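PDB 1B7G: protein (glyceraldehyde 3-phosphate dehydrogenase) from Sulfolobus solfataricus, which catalyses the phosphorylating oxidation of D-glyceraldehyde 3-phosphate in glycolysis, using NAD or, by marked preference, NADP as cofactor. Local coordinates for residues 39-44 with 63-68; 26-31 with 46-51; 278-283 with 294-299; 119-124 with 243-248; 152-157 with 229-234. The protein carries 1 engineered substitution. All blocks are in the same frame, centred on the assembly; numbering follows the deposited sequence.

Contact 1. Residues 39-44 with 63-68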
# COMPACT_ATOMS: atom_id res chain seq x y z
N GLU A 39 -2.37 -6.97 14.01
CA GLU A 39 -1.55 -5.84 14.36
C GLU A 39 -0.77 -6.13 15.65
O GLU A 39 0.44 -5.92 15.60
CB GLU A 39 -2.32 -4.52 14.52
CG GLU A 39 -2.55 -3.83 13.16
CD GLU A 39 -3.82 -2.98 13.17
OE1 GLU A 39 -4.81 -3.38 13.82
OE2 GLU A 39 -3.83 -1.91 12.53
N ALA A 40 -1.40 -6.67 16.69
CA ALA A 40 -0.68 -7.08 17.88
C ALA A 40 0.35 -8.18 17.60
O ALA A 40 1.47 -8.14 18.13
CB ALA A 40 -1.64 -7.56 18.97
N PHE A 41 0.02 -9.17 16.78
CA PHE A 41 0.95 -10.22 16.40
C PHE A 41 2.23 -9.62 15.84
O PHE A 41 3.36 -9.86 16.26
CB PHE A 41 0.31 -11.11 15.31
CG PHE A 41 1.16 -12.32 14.97
CD1 PHE A 41 1.34 -13.33 15.90
CD2 PHE A 41 1.77 -12.45 13.74
CE1 PHE A 41 2.11 -14.43 15.61
CE2 PHE A 41 2.54 -13.55 13.44
CZ PHE A 41 2.72 -14.55 14.38
N ILE A 42 2.04 -8.77 14.83
CA ILE A 42 3.14 -8.12 14.14
C ILE A 42 3.95 -7.21 15.04
O ILE A 42 5.20 -7.20 14.90
CB ILE A 42 2.66 -7.43 12.85
CG1 ILE A 42 2.06 -8.48 11.94
CG2 ILE A 42 3.85 -6.70 12.19
CD1 ILE A 42 1.54 -8.03 10.60
N ALA A 43 3.35 -6.52 15.99
CA ALA A 43 4.11 -5.69 16.93
C ALA A 43 5.02 -6.59 17.78
O ALA A 43 6.21 -6.33 18.00
CB ALA A 43 3.14 -4.95 17.83
N HIS A 44 4.40 -7.63 18.36
CA HIS A 44 5.06 -8.60 19.18
C HIS A 44 6.30 -9.19 18.48
O HIS A 44 7.37 -9.23 19.08
CB HIS A 44 4.18 -9.78 19.61
CG HIS A 44 5.04 -10.76 20.39
ND1 HIS A 44 5.95 -10.30 21.31
CD2 HIS A 44 5.17 -12.10 20.36
CE1 HIS A 44 6.59 -11.33 21.84
NE2 HIS A 44 6.14 -12.43 21.29
N SER A 63 -4.12 -15.93 23.04
CA SER A 63 -3.47 -15.88 21.75
C SER A 63 -2.03 -16.37 21.76
O SER A 63 -1.41 -16.60 20.72
CB SER A 63 -3.49 -14.42 21.23
OG SER A 63 -2.75 -13.58 22.11
N GLY A 64 -1.40 -16.38 22.94
CA GLY A 64 -0.00 -16.78 23.03
C GLY A 64 0.90 -15.56 22.90
O GLY A 64 2.12 -15.70 22.94
N ILE A 65 0.31 -14.37 22.73
CA ILE A 65 1.18 -13.17 22.66
C ILE A 65 1.38 -12.73 24.09
O ILE A 65 0.41 -12.55 24.84
CB ILE A 65 0.52 -12.07 21.82
CG1 ILE A 65 0.25 -12.58 20.40
CG2 ILE A 65 1.39 -10.82 21.77
CD1 ILE A 65 -0.61 -11.63 19.57
N PRO A 66 2.63 -12.61 24.54
CA PRO A 66 2.89 -12.20 25.90
C PRO A 66 2.46 -10.75 26.14
O PRO A 66 2.61 -9.93 25.25
CB PRO A 66 4.40 -12.33 26.03
CG PRO A 66 4.93 -12.26 24.64
CD PRO A 66 3.85 -12.81 23.74
N VAL A 67 2.05 -10.44 27.35
CA VAL A 67 1.62 -9.19 27.87
C VAL A 67 2.58 -8.65 28.93
O VAL A 67 2.69 -9.21 30.03
CB VAL A 67 0.24 -9.35 28.55
CG1 VAL A 67 -0.20 -8.06 29.24
CG2 VAL A 67 -0.82 -9.80 27.57
N ALA A 68 3.17 -7.49 28.70
CA ALA A 68 4.15 -6.90 29.59
C ALA A 68 3.60 -6.33 30.87
O ALA A 68 4.35 -6.18 31.84
CB ALA A 68 4.96 -5.87 28.81
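His-44 and Pro-66 meet with their side chains crossed at about a right angle, the proline ring standing over one face of the imidazole. Pro-66 CD lies 3.6 Å from the centroid of the His-44 ring and 21° off its normal, a CH-pi contact displaced toward the rim, where CD comes within 3.4 Å of His-44 NE2. The histidine reaches the proline because its CG is anti to the backbone N (chi1 176°). At the base of the same side chain, His-44 CB rests 3.7 Å from Ile-65 CG2, the two residues sliding past each other in opposite directions. The CG1-CD1 branch of Ile-65 reaches the preceding turn of the helix, Ile-65 CD1 packing 4.2 Å from Ala-40 CB and near the edge of the Phe-41 ring. Ile-65 is presented by an ST turn, in which Ser-63 OG accepts from Ile-65 N. An alanine in place of His-44 would remove the face on which Pro-66 sits and would probably leave this loop less firmly held. Tyr-253 of the second subunit reaches both Ile-65 and Phe-41. The contact packs helix 38-45 of the Rossmann-type nucleotide-binding domain against the loop that leads from helix 57-61 to helix 71-77.

Contact 2. Residues 26-31 with 46-51. Unlike the reference sequence in segment 46-51: Ile-48 (reference Tyr).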
# COMPACT_ATOMS: atom_id res chain seq x y z
N MET A 26 14.12 9.81 21.82
CA MET A 26 13.01 9.13 22.46
C MET A 26 13.22 7.62 22.44
O MET A 26 13.83 7.10 21.50
CB MET A 26 11.71 9.45 21.64
CG MET A 26 11.38 10.92 21.57
SD MET A 26 9.72 11.22 20.86
CE MET A 26 9.76 12.98 20.70
N LYS A 27 12.57 6.93 23.34
CA LYS A 27 12.58 5.46 23.26
C LYS A 27 11.14 4.98 23.49
O LYS A 27 10.47 5.45 24.41
CB LYS A 27 13.58 4.80 24.18
CG LYS A 27 13.18 4.35 25.55
CD LYS A 27 14.41 4.11 26.43
CE LYS A 27 14.09 3.29 27.67
NZ LYS A 27 15.21 3.31 28.66
N LEU A 28 10.72 4.04 22.65
CA LEU A 28 9.39 3.46 22.81
C LEU A 28 9.38 2.49 23.99
O LEU A 28 9.98 1.42 23.90
CB LEU A 28 8.96 2.73 21.55
CG LEU A 28 7.60 2.01 21.63
CD1 LEU A 28 6.44 2.98 21.75
CD2 LEU A 28 7.42 1.15 20.37
N VAL A 29 8.60 2.78 25.01
CA VAL A 29 8.50 1.91 26.18
C VAL A 29 7.64 0.71 25.86
O VAL A 29 7.90 -0.42 26.29
CB VAL A 29 7.89 2.66 27.39
CG1 VAL A 29 7.44 1.72 28.47
CG2 VAL A 29 8.89 3.67 27.95
N GLY A 30 6.56 0.94 25.10
CA GLY A 30 5.66 -0.19 24.81
C GLY A 30 4.33 0.41 24.29
O GLY A 30 4.21 1.64 24.23
N VAL A 31 3.42 -0.45 23.87
CA VAL A 31 2.14 -0.00 23.31
C VAL A 31 0.99 -0.72 24.01
O VAL A 31 1.15 -1.85 24.46
CB VAL A 31 2.04 -0.26 21.79
CG1 VAL A 31 3.22 0.32 21.04
CG2 VAL A 31 1.92 -1.73 21.44
N ARG A 46 8.01 -7.83 16.16
CA ARG A 46 9.06 -6.84 16.04
C ARG A 46 9.69 -6.49 17.38
O ARG A 46 10.46 -5.53 17.46
CB ARG A 46 8.48 -5.57 15.39
CG ARG A 46 8.24 -5.74 13.90
CD ARG A 46 7.88 -4.43 13.26
NE ARG A 46 8.80 -3.35 13.63
CZ ARG A 46 8.41 -2.08 13.71
NH1 ARG A 46 7.15 -1.73 13.45
NH2 ARG A 46 9.30 -1.15 14.04
N GLY A 47 9.30 -7.16 18.47
CA GLY A 47 9.90 -6.89 19.77
C GLY A 47 9.25 -5.78 20.56
O GLY A 47 9.71 -5.38 21.64
N ILE A 48 8.11 -5.28 20.04
CA ILE A 48 7.40 -4.24 20.78
C ILE A 48 6.65 -4.84 21.95
O ILE A 48 5.91 -5.82 21.84
CB ILE A 48 6.45 -3.48 19.80
CG1 ILE A 48 7.29 -2.78 18.72
CG2 ILE A 48 5.64 -2.45 20.59
CD1 ILE A 48 6.45 -2.30 17.53
N ARG A 49 6.84 -4.29 23.13
CA ARG A 49 6.16 -4.74 24.34
C ARG A 49 4.69 -4.31 24.31
O ARG A 49 4.41 -3.11 24.14
CB ARG A 49 6.83 -4.10 25.57
CG ARG A 49 8.18 -4.76 25.89
CD ARG A 49 8.79 -4.11 27.14
NE ARG A 49 10.15 -4.55 27.33
CZ ARG A 49 11.10 -4.08 28.11
NH1 ARG A 49 10.93 -3.02 28.89
NH2 ARG A 49 12.29 -4.69 28.10
N ILE A 50 3.80 -5.26 24.50
CA ILE A 50 2.38 -5.01 24.51
C ILE A 50 1.76 -5.12 25.89
O ILE A 50 1.88 -6.12 26.59
CB ILE A 50 1.62 -5.97 23.58
CG1 ILE A 50 2.22 -5.91 22.17
CG2 ILE A 50 0.13 -5.62 23.59
CD1 ILE A 50 1.65 -6.99 21.26
N TYR A 51 1.09 -4.05 26.29
CA TYR A 51 0.42 -3.95 27.58
C TYR A 51 -1.09 -3.96 27.32
O TYR A 51 -1.52 -3.45 26.27
CB TYR A 51 0.85 -2.71 28.30
CG TYR A 51 2.33 -2.63 28.65
CD1 TYR A 51 3.29 -2.41 27.69
CD2 TYR A 51 2.73 -2.73 29.98
CE1 TYR A 51 4.63 -2.32 28.03
CE2 TYR A 51 4.07 -2.62 30.34
CZ TYR A 51 5.02 -2.42 29.36
OH TYR A 51 6.36 -2.32 29.69
O HOH W 1 8.67 -1.78 23.63
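Gly-47 turns the chain out of helix 38-45 through a Schellman motif, and the residues that follow settle beside strand 26-32. Ile-48, which replaces the tyrosine of the reference sequence, makes contact through its CG2 branch, anti to the backbone N. That Ile-48 CG2 methyl lies 3.7 Å from Val-31 CG1 and 4.0 Å from Leu-28 CD2, with the leucine side chain crossing at about a right angle. Arg-49 contributes chiefly its backbone: Arg-49 O accepts from Val-31 N at 2.9 Å, the donor nearly along the C=O axis. On the amide side, Arg-49 N donates to a water that gives a weak bond to Val-29 O, a water-mediated link just ahead of the direct strand pairing. Ile-50 pairs with Val-31 in a parallel bridge, and Ile-50 CA makes a C-H...O contact of 3.4 Å with Val-31 O. The same oxygen accepts a nearly straight bond (174°) from Tyr-51 N, and it also lies in plane at the edge of the Tyr-51 ring. Tyr-51 CE1 sits 4.0 Å from Gly-30 CA, a place where a CB on residue 30 would collide with both the ring and Arg-49 O. Together with helix 38-45, these strands form a beta-alpha-beta unit, with strand 50-51 outermost within the chain in the parallel sheet of a Rossmann-type dinucleotide-binding domain.

Contact 3. Residues 278-283 with 294-299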
# COMPACT_ATOMS: atom_id res chain seq x y z
N VAL A 278 0.45 17.59 3.31
CA VAL A 278 -0.79 18.08 2.64
C VAL A 278 -0.48 18.11 1.16
O VAL A 278 0.59 18.63 0.80
CB VAL A 278 -1.19 19.49 3.15
CG1 VAL A 278 -2.35 20.09 2.35
CG2 VAL A 278 -1.62 19.39 4.61
N MET A 279 -1.31 17.49 0.30
CA MET A 279 -1.03 17.37 -1.12
C MET A 279 -1.82 18.40 -1.95
O MET A 279 -3.00 18.17 -2.24
CB MET A 279 -1.36 15.96 -1.64
CG MET A 279 -0.42 14.86 -1.18
SD MET A 279 -1.20 13.23 -1.13
CE MET A 279 -1.93 13.20 0.45
N ILE A 280 -1.23 19.57 -2.21
CA ILE A 280 -1.95 20.63 -2.91
C ILE A 280 -1.80 20.47 -4.42
O ILE A 280 -0.69 20.33 -4.94
CB ILE A 280 -1.46 22.03 -2.51
CG1 ILE A 280 -1.74 22.27 -1.02
CG2 ILE A 280 -2.12 23.10 -3.39
CD1 ILE A 280 -1.21 23.56 -0.47
N PHE A 281 -2.94 20.45 -5.11
CA PHE A 281 -2.94 20.38 -6.57
C PHE A 281 -2.54 21.72 -7.15
O PHE A 281 -3.27 22.71 -6.99
CB PHE A 281 -4.34 19.93 -7.08
CG PHE A 281 -4.53 18.46 -6.72
CD1 PHE A 281 -5.00 18.09 -5.47
CD2 PHE A 281 -4.18 17.49 -7.65
CE1 PHE A 281 -5.17 16.77 -5.17
CE2 PHE A 281 -4.33 16.14 -7.33
CZ PHE A 281 -4.81 15.80 -6.09
N SER A 282 -1.32 21.80 -7.69
CA SER A 282 -0.76 23.04 -8.16
C SER A 282 -1.50 23.72 -9.29
O SER A 282 -1.61 24.96 -9.23
CB SER A 282 0.74 22.89 -8.54
OG SER A 282 0.91 22.18 -9.73
N ASP A 283 -2.24 23.00 -10.12
CA ASP A 283 -3.10 23.62 -11.12
C ASP A 283 -4.36 24.19 -10.48
O ASP A 283 -5.02 24.99 -11.14
CB ASP A 283 -3.54 22.58 -12.17
CG ASP A 283 -2.48 22.28 -13.19
OD1 ASP A 283 -1.34 22.78 -13.08
OD2 ASP A 283 -2.76 21.53 -14.15
N LEU A 294 -8.07 26.82 -3.84
CA LEU A 294 -7.23 25.66 -4.18
C LEU A 294 -7.85 24.37 -3.63
O LEU A 294 -8.77 24.36 -2.79
CB LEU A 294 -5.78 25.84 -3.72
CG LEU A 294 -5.58 26.08 -2.21
CD1 LEU A 294 -5.47 24.78 -1.46
CD2 LEU A 294 -4.34 26.96 -1.99
N MET A 295 -7.33 23.22 -4.04
CA MET A 295 -7.83 21.96 -3.48
C MET A 295 -6.64 21.08 -3.13
O MET A 295 -5.55 21.21 -3.73
CB MET A 295 -8.73 21.23 -4.54
CG MET A 295 -7.88 20.93 -5.77
SD MET A 295 -8.69 19.86 -6.92
CE MET A 295 -9.94 20.84 -7.66
N TYR A 296 -6.84 20.19 -2.17
CA TYR A 296 -5.73 19.33 -1.75
C TYR A 296 -6.25 18.00 -1.25
O TYR A 296 -7.42 17.86 -0.83
CB TYR A 296 -4.83 20.09 -0.74
CG TYR A 296 -5.49 20.64 0.49
CD1 TYR A 296 -5.81 19.81 1.57
CD2 TYR A 296 -5.76 21.98 0.63
CE1 TYR A 296 -6.41 20.33 2.70
CE2 TYR A 296 -6.33 22.51 1.77
CZ TYR A 296 -6.68 21.68 2.80
OH TYR A 296 -7.30 22.19 3.91
N ALA A 297 -5.34 17.00 -1.29
CA ALA A 297 -5.64 15.71 -0.70
C ALA A 297 -5.03 15.56 0.68
O ALA A 297 -3.98 16.19 0.98
CB ALA A 297 -5.15 14.55 -1.60
N VAL A 298 -5.61 14.75 1.54
CA VAL A 298 -5.08 14.50 2.88
C VAL A 298 -5.02 12.98 3.13
O VAL A 298 -6.03 12.31 3.01
CB VAL A 298 -5.96 15.13 3.97
CG1 VAL A 298 -5.44 14.85 5.37
CG2 VAL A 298 -6.11 16.66 3.78
N HIS A 299 -3.83 12.46 3.42
CA HIS A 299 -3.72 11.03 3.76
C HIS A 299 -3.97 10.88 5.24
O HIS A 299 -3.06 11.11 6.08
CB HIS A 299 -2.38 10.42 3.34
CG HIS A 299 -2.33 8.94 3.68
ND1 HIS A 299 -1.21 8.34 4.21
CD2 HIS A 299 -3.25 7.97 3.60
CE1 HIS A 299 -1.45 7.07 4.45
NE2 HIS A 299 -2.69 6.81 4.06
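A beta hairpin of the catalytic domain brings strands 278-288 and 291-298 together, and its antiparallel ladder is almost wholly buried. Met-279 and Ala-297 form a hydrogen-bonded pair: Met-279 N donates to Ala-297 O at 3.0 Å, and Ala-297 N returns a bond of 2.8 Å to a lone pair of Met-279 O. Phe-281 N continues the ladder to Met-295 O at 3.0 Å. Between these bonds Ile-280 faces Tyr-296 as a non-hydrogen-bonded pair, Ile-280 CG1 touching Tyr-296 CB at 3.8 Å. On that face Val-278 CG1 stands over the Tyr-296 ring in a CH-pi contact, 3.9 Å from its centroid. The hairpin lies within the mixed sheet of the domain, between strands 219-227 and 246-249, while helix 139-152 packs on Val-278, Tyr-296 and Val-298. The Val-298 side chain lies about 4 Å from that of His-219, a catalytic-site residue. The opposite face carries Met-279 and Ala-297, with CB atoms 4.0 Å apart. The Phe-281 ring turns its edge to the partner backbone, meeting Tyr-296 CA in plane, and Met-295 SD approaches it obliquely in a Met-aromatic contact, 4.9 Å from the centroid. Bent at chi3 (-86°), the Met-279 side chain brings CE against His-299 CB.

Contact 4. Residues 119-124 with 243-248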
# COMPACT_ATOMS: atom_id res chain seq x y z
N PHE A 119 -3.23 21.58 19.32
CA PHE A 119 -1.94 21.82 18.70
C PHE A 119 -1.84 21.46 17.24
O PHE A 119 -2.35 20.46 16.77
CB PHE A 119 -0.97 20.82 19.45
CG PHE A 119 0.44 20.70 18.97
CD1 PHE A 119 0.82 19.87 17.94
CD2 PHE A 119 1.46 21.36 19.65
CE1 PHE A 119 2.12 19.73 17.54
CE2 PHE A 119 2.79 21.27 19.24
CZ PHE A 119 3.14 20.43 18.19
N SER A 120 -1.00 22.15 16.53
CA SER A 120 -0.50 21.86 15.22
C SER A 120 0.88 22.51 15.14
O SER A 120 0.89 23.73 15.30
CB SER A 120 -1.41 22.35 14.09
OG SER A 120 -1.11 21.60 12.90
N ALA A 121 1.94 21.78 14.87
CA ALA A 121 3.30 22.28 14.95
C ALA A 121 3.63 23.47 14.10
O ALA A 121 4.39 24.34 14.51
CB ALA A 121 4.36 21.18 14.71
N LEU A 122 3.10 23.60 12.90
CA LEU A 122 3.32 24.75 12.06
C LEU A 122 2.59 25.98 12.61
O LEU A 122 2.76 27.03 11.98
CB LEU A 122 2.88 24.49 10.62
CG LEU A 122 3.92 23.89 9.68
CD1 LEU A 122 4.34 22.51 10.15
CD2 LEU A 122 3.42 23.82 8.24
N CYS A 123 1.76 25.90 13.64
CA CYS A 123 1.07 27.08 14.10
C CYS A 123 1.34 27.51 15.54
O CYS A 123 1.45 28.72 15.72
CB CYS A 123 -0.48 26.98 14.00
SG CYS A 123 -1.06 26.56 12.33
N ASN A 124 1.31 26.63 16.54
CA ASN A 124 1.38 27.11 17.91
C ASN A 124 2.18 26.22 18.84
O ASN A 124 1.83 26.03 20.02
CB ASN A 124 -0.07 27.29 18.44
CG ASN A 124 -0.75 25.95 18.64
OD1 ASN A 124 -0.35 24.97 17.98
ND2 ASN A 124 -1.69 25.87 19.57
N THR A 243 7.58 24.50 1.96
CA THR A 243 7.19 24.29 3.36
C THR A 243 7.08 22.82 3.64
O THR A 243 6.15 22.13 3.11
CB THR A 243 5.83 24.96 3.67
OG1 THR A 243 5.83 26.33 3.29
CG2 THR A 243 5.40 24.82 5.11
N PRO A 244 7.94 22.24 4.45
CA PRO A 244 7.76 20.88 4.89
C PRO A 244 6.39 20.63 5.50
O PRO A 244 5.98 21.29 6.41
CB PRO A 244 8.87 20.67 5.91
CG PRO A 244 9.91 21.67 5.55
CD PRO A 244 9.12 22.88 5.07
N ARG A 245 5.82 19.48 5.07
CA ARG A 245 4.53 19.03 5.54
C ARG A 245 3.39 19.42 4.57
O ARG A 245 2.26 19.03 4.73
CB ARG A 245 4.23 19.33 6.99
CG ARG A 245 5.09 18.49 7.92
CD ARG A 245 4.78 18.67 9.40
NE ARG A 245 6.02 18.32 10.15
CZ ARG A 245 6.08 18.31 11.47
NH1 ARG A 245 5.00 18.56 12.20
NH2 ARG A 245 7.24 18.02 12.06
N ILE A 246 3.83 20.08 3.52
CA ILE A 246 2.99 20.47 2.39
C ILE A 246 3.74 20.06 1.13
O ILE A 246 4.92 20.40 0.98
CB ILE A 246 2.67 21.96 2.33
CG1 ILE A 246 1.77 22.40 3.49
CG2 ILE A 246 1.97 22.31 1.00
CD1 ILE A 246 1.58 23.93 3.59
N VAL A 247 3.11 19.33 0.23
CA VAL A 247 3.75 19.03 -1.05
C VAL A 247 2.83 19.53 -2.19
O VAL A 247 1.63 19.68 -1.98
CB VAL A 247 4.09 17.56 -1.27
CG1 VAL A 247 5.24 17.11 -0.36
CG2 VAL A 247 2.89 16.63 -1.08
N LEU A 248 3.38 19.70 -3.36
CA LEU A 248 2.61 20.15 -4.52
C LEU A 248 2.50 18.96 -5.48
O LEU A 248 3.42 18.12 -5.51
CB LEU A 248 3.23 21.35 -5.22
CG LEU A 248 3.18 22.68 -4.46
CD1 LEU A 248 3.87 23.79 -5.24
CD2 LEU A 248 1.74 23.11 -4.17
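This small, partly buried contact is apolar packing between the start of helix 121-128 and the turn that leads into strand 246-249, and no hydrogen bond crosses it. Leu-122 does most of the work by sending one methyl to Thr-243 and Pro-244 and the other to Arg-245. Leu-122 CD2 lies 3.8 Å from Thr-243 CG2, the two side chains crossing obliquely, and 4.0 Å from Pro-244 O, while Leu-122 CD1 meets Arg-245 CD at 3.9 Å. Arg-245 runs extended from CG to NE, its aliphatic part crossing Leu-122 obliquely and its guanidinium reaching Ala-121, whose CB is 3.7 Å from Arg-245 NH1. The polar end is gripped elsewhere: NH2 forms a salt bridge with Asp-310, NH1 another with Glu-307, and NE donates to Asn-329. Those partners probably fix the guanidinium and keep its charge satisfied in a buried setting. Each segment is also braced internally. Ser-120 O takes bonds from both Cys-123 N and Asn-124 N, and Asn-124 OD1 accepts from Ser-120 N; Cys-123 is tied by a disulfide to Cys-149 on helix 139-152. Across from it, Ile-246 N bonds to Thr-243 O at 3.1 Å, and Arg-245 has positive phi (97°). The contact thus joins a helix beside the nucleotide-binding sheet to a type II beta turn, Thr-243 to Ile-246, at the edge of the catalytic-domain sheet.

Contact 5. Residues 152-157 with 229-234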
# COMPACT_ATOMS: atom_id res chain seq x y z
N ASN A 152 -0.74 32.58 5.51
CA ASN A 152 -0.72 33.67 6.43
C ASN A 152 0.60 34.40 6.43
O ASN A 152 0.62 35.61 6.58
CB ASN A 152 -1.12 33.22 7.85
CG ASN A 152 -1.55 34.34 8.78
OD1 ASN A 152 -2.62 34.96 8.69
ND2 ASN A 152 -0.68 34.62 9.76
N LYS A 153 1.70 33.74 6.07
CA LYS A 153 2.98 34.40 5.88
C LYS A 153 2.98 35.34 4.67
O LYS A 153 3.82 36.26 4.58
CB LYS A 153 4.07 33.36 5.70
CG LYS A 153 4.31 32.49 6.92
CD LYS A 153 5.52 31.56 6.69
CE LYS A 153 5.55 30.47 7.76
NZ LYS A 153 6.90 29.93 8.03
N VAL A 154 2.15 35.09 3.69
CA VAL A 154 2.10 35.94 2.49
C VAL A 154 1.19 37.13 2.76
O VAL A 154 1.57 38.26 2.45
CB VAL A 154 1.66 35.16 1.25
CG1 VAL A 154 1.49 36.09 0.06
CG2 VAL A 154 2.68 34.07 0.96
N SER A 155 0.07 36.87 3.44
CA SER A 155 -0.86 37.92 3.81
C SER A 155 -1.85 37.35 4.82
O SER A 155 -2.25 36.18 4.73
CB SER A 155 -1.62 38.51 2.63
OG SER A 155 -2.70 39.30 3.08
N LYS A 156 -2.21 38.17 5.80
CA LYS A 156 -3.06 37.68 6.87
C LYS A 156 -4.33 37.00 6.35
O LYS A 156 -5.06 37.62 5.57
CB LYS A 156 -3.47 38.85 7.77
CG LYS A 156 -4.01 38.35 9.10
CD LYS A 156 -4.43 39.49 10.00
CE LYS A 156 -5.34 38.98 11.11
NZ LYS A 156 -4.75 37.81 11.82
N VAL A 157 -4.63 35.81 6.83
CA VAL A 157 -5.85 35.10 6.45
C VAL A 157 -6.99 35.68 7.27
O VAL A 157 -7.04 35.62 8.50
CB VAL A 157 -5.75 33.58 6.66
CG1 VAL A 157 -7.08 32.89 6.44
CG2 VAL A 157 -4.65 33.06 5.72
N ASP A 229 -4.77 41.52 2.30
CA ASP A 229 -4.24 42.27 1.19
C ASP A 229 -4.31 41.51 -0.13
O ASP A 229 -4.41 40.29 -0.11
CB ASP A 229 -2.73 42.54 1.51
CG ASP A 229 -2.57 42.88 2.98
OD1 ASP A 229 -3.21 43.87 3.41
OD2 ASP A 229 -1.90 42.09 3.70
N LYS A 230 -4.22 42.25 -1.23
CA LYS A 230 -4.19 41.63 -2.55
C LYS A 230 -2.80 41.05 -2.74
O LYS A 230 -1.83 41.65 -2.26
CB LYS A 230 -4.52 42.63 -3.66
CG LYS A 230 -5.75 43.49 -3.41
CD LYS A 230 -5.98 44.47 -4.54
CE LYS A 230 -7.22 45.31 -4.31
NZ LYS A 230 -6.92 46.56 -3.54
N VAL A 231 -2.67 39.86 -3.29
CA VAL A 231 -1.36 39.24 -3.42
C VAL A 231 -1.13 38.74 -4.84
O VAL A 231 -2.08 38.59 -5.60
CB VAL A 231 -1.12 38.04 -2.47
CG1 VAL A 231 -1.26 38.41 -1.00
CG2 VAL A 231 -2.02 36.87 -2.81
N GLU A 232 0.09 38.27 -5.05
CA GLU A 232 0.44 37.65 -6.34
C GLU A 232 0.47 36.14 -6.21
O GLU A 232 0.98 35.59 -5.22
CB GLU A 232 1.82 38.17 -6.76
CG GLU A 232 1.82 39.60 -7.27
CD GLU A 232 1.42 39.68 -8.73
OE1 GLU A 232 0.98 38.65 -9.29
OE2 GLU A 232 1.54 40.78 -9.32
N LYS A 233 -0.01 35.43 -7.23
CA LYS A 233 0.02 33.97 -7.22
C LYS A 233 1.42 33.44 -6.94
O LYS A 233 1.60 32.54 -6.12
CB LYS A 233 -0.43 33.40 -8.58
CG LYS A 233 -0.43 31.87 -8.58
CD LYS A 233 -0.42 31.35 -10.01
CE LYS A 233 -1.49 30.30 -10.23
NZ LYS A 233 -2.37 30.67 -11.38
N LYS A 234 2.42 34.00 -7.62
CA LYS A 234 3.80 33.62 -7.44
C LYS A 234 4.22 33.62 -5.97
O LYS A 234 5.01 32.76 -5.58
CB LYS A 234 4.74 34.52 -8.25
CG LYS A 234 4.62 36.00 -7.89
CD LYS A 234 5.53 36.85 -8.76
CE LYS A 234 4.97 38.26 -8.93
NZ LYS A 234 5.73 39.04 -9.95
O HOH W 2 -0.99 40.76 6.36
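From its CB outward, Ser-155 meets first an apolar and then a polar partner across the contact. Ser-155 CB lies 3.6 Å from Val-231 CG1. One bond further on, Ser-155 OG is swung anti to the backbone N (chi1 168°) and donates to Asp-229 OD2 at 3.0 Å. The hydroxyl approaches that oxygen from above the carboxylate plane, 47° out of it. Asp-229 OD2 has a second partner in a water, which donates to it at 3.1 Å and accepts from Lys-156 N, so the carboxylate is also tied to the next backbone amide. The contact joins two surface connections of the catalytic domain, the loop between helix 139-152 and strand 157-167 and the one entering helix 233-241, where Glu-232 holds the N-cap position. An alanine at Ser-155 would remove the hydroxyl that bonds Asp-229 directly and would probably leave the two loops joined less firmly, through the water and the valines. Beside the serine, the Val-154 and Val-231 side chains cross at about a right angle, their CG1 atoms 3.8 Å apart, and helix 233-241 packs on both through Ile-236. Within the first loop, Asn-152 OD1 accepts from Val-157 N on a lone pair.

In the fold
Contacts 2 and 3 are buried strand pairings, one parallel in the nucleotide-binding sheet and one antiparallel in the catalytic sheet, and both rest on backbone hydrogen bonds. The others rely on side chains. Contact 1, partly buried and next to the second subunit, shares its surroundings with contact 2: helix 38-45 precedes strand 50-51, and Ala-68 N probably bonds to Ile-50 O. Contact 4, partly buried and apolar, reaches the same sheet as contact 3, with Val-278 probably bonded to Arg-245 and Val-247. Contact 5 lies at the surface, where a carboxylate and a water are added to the packing of two valines; helix 233-241 leads from it toward the turn of contact 4.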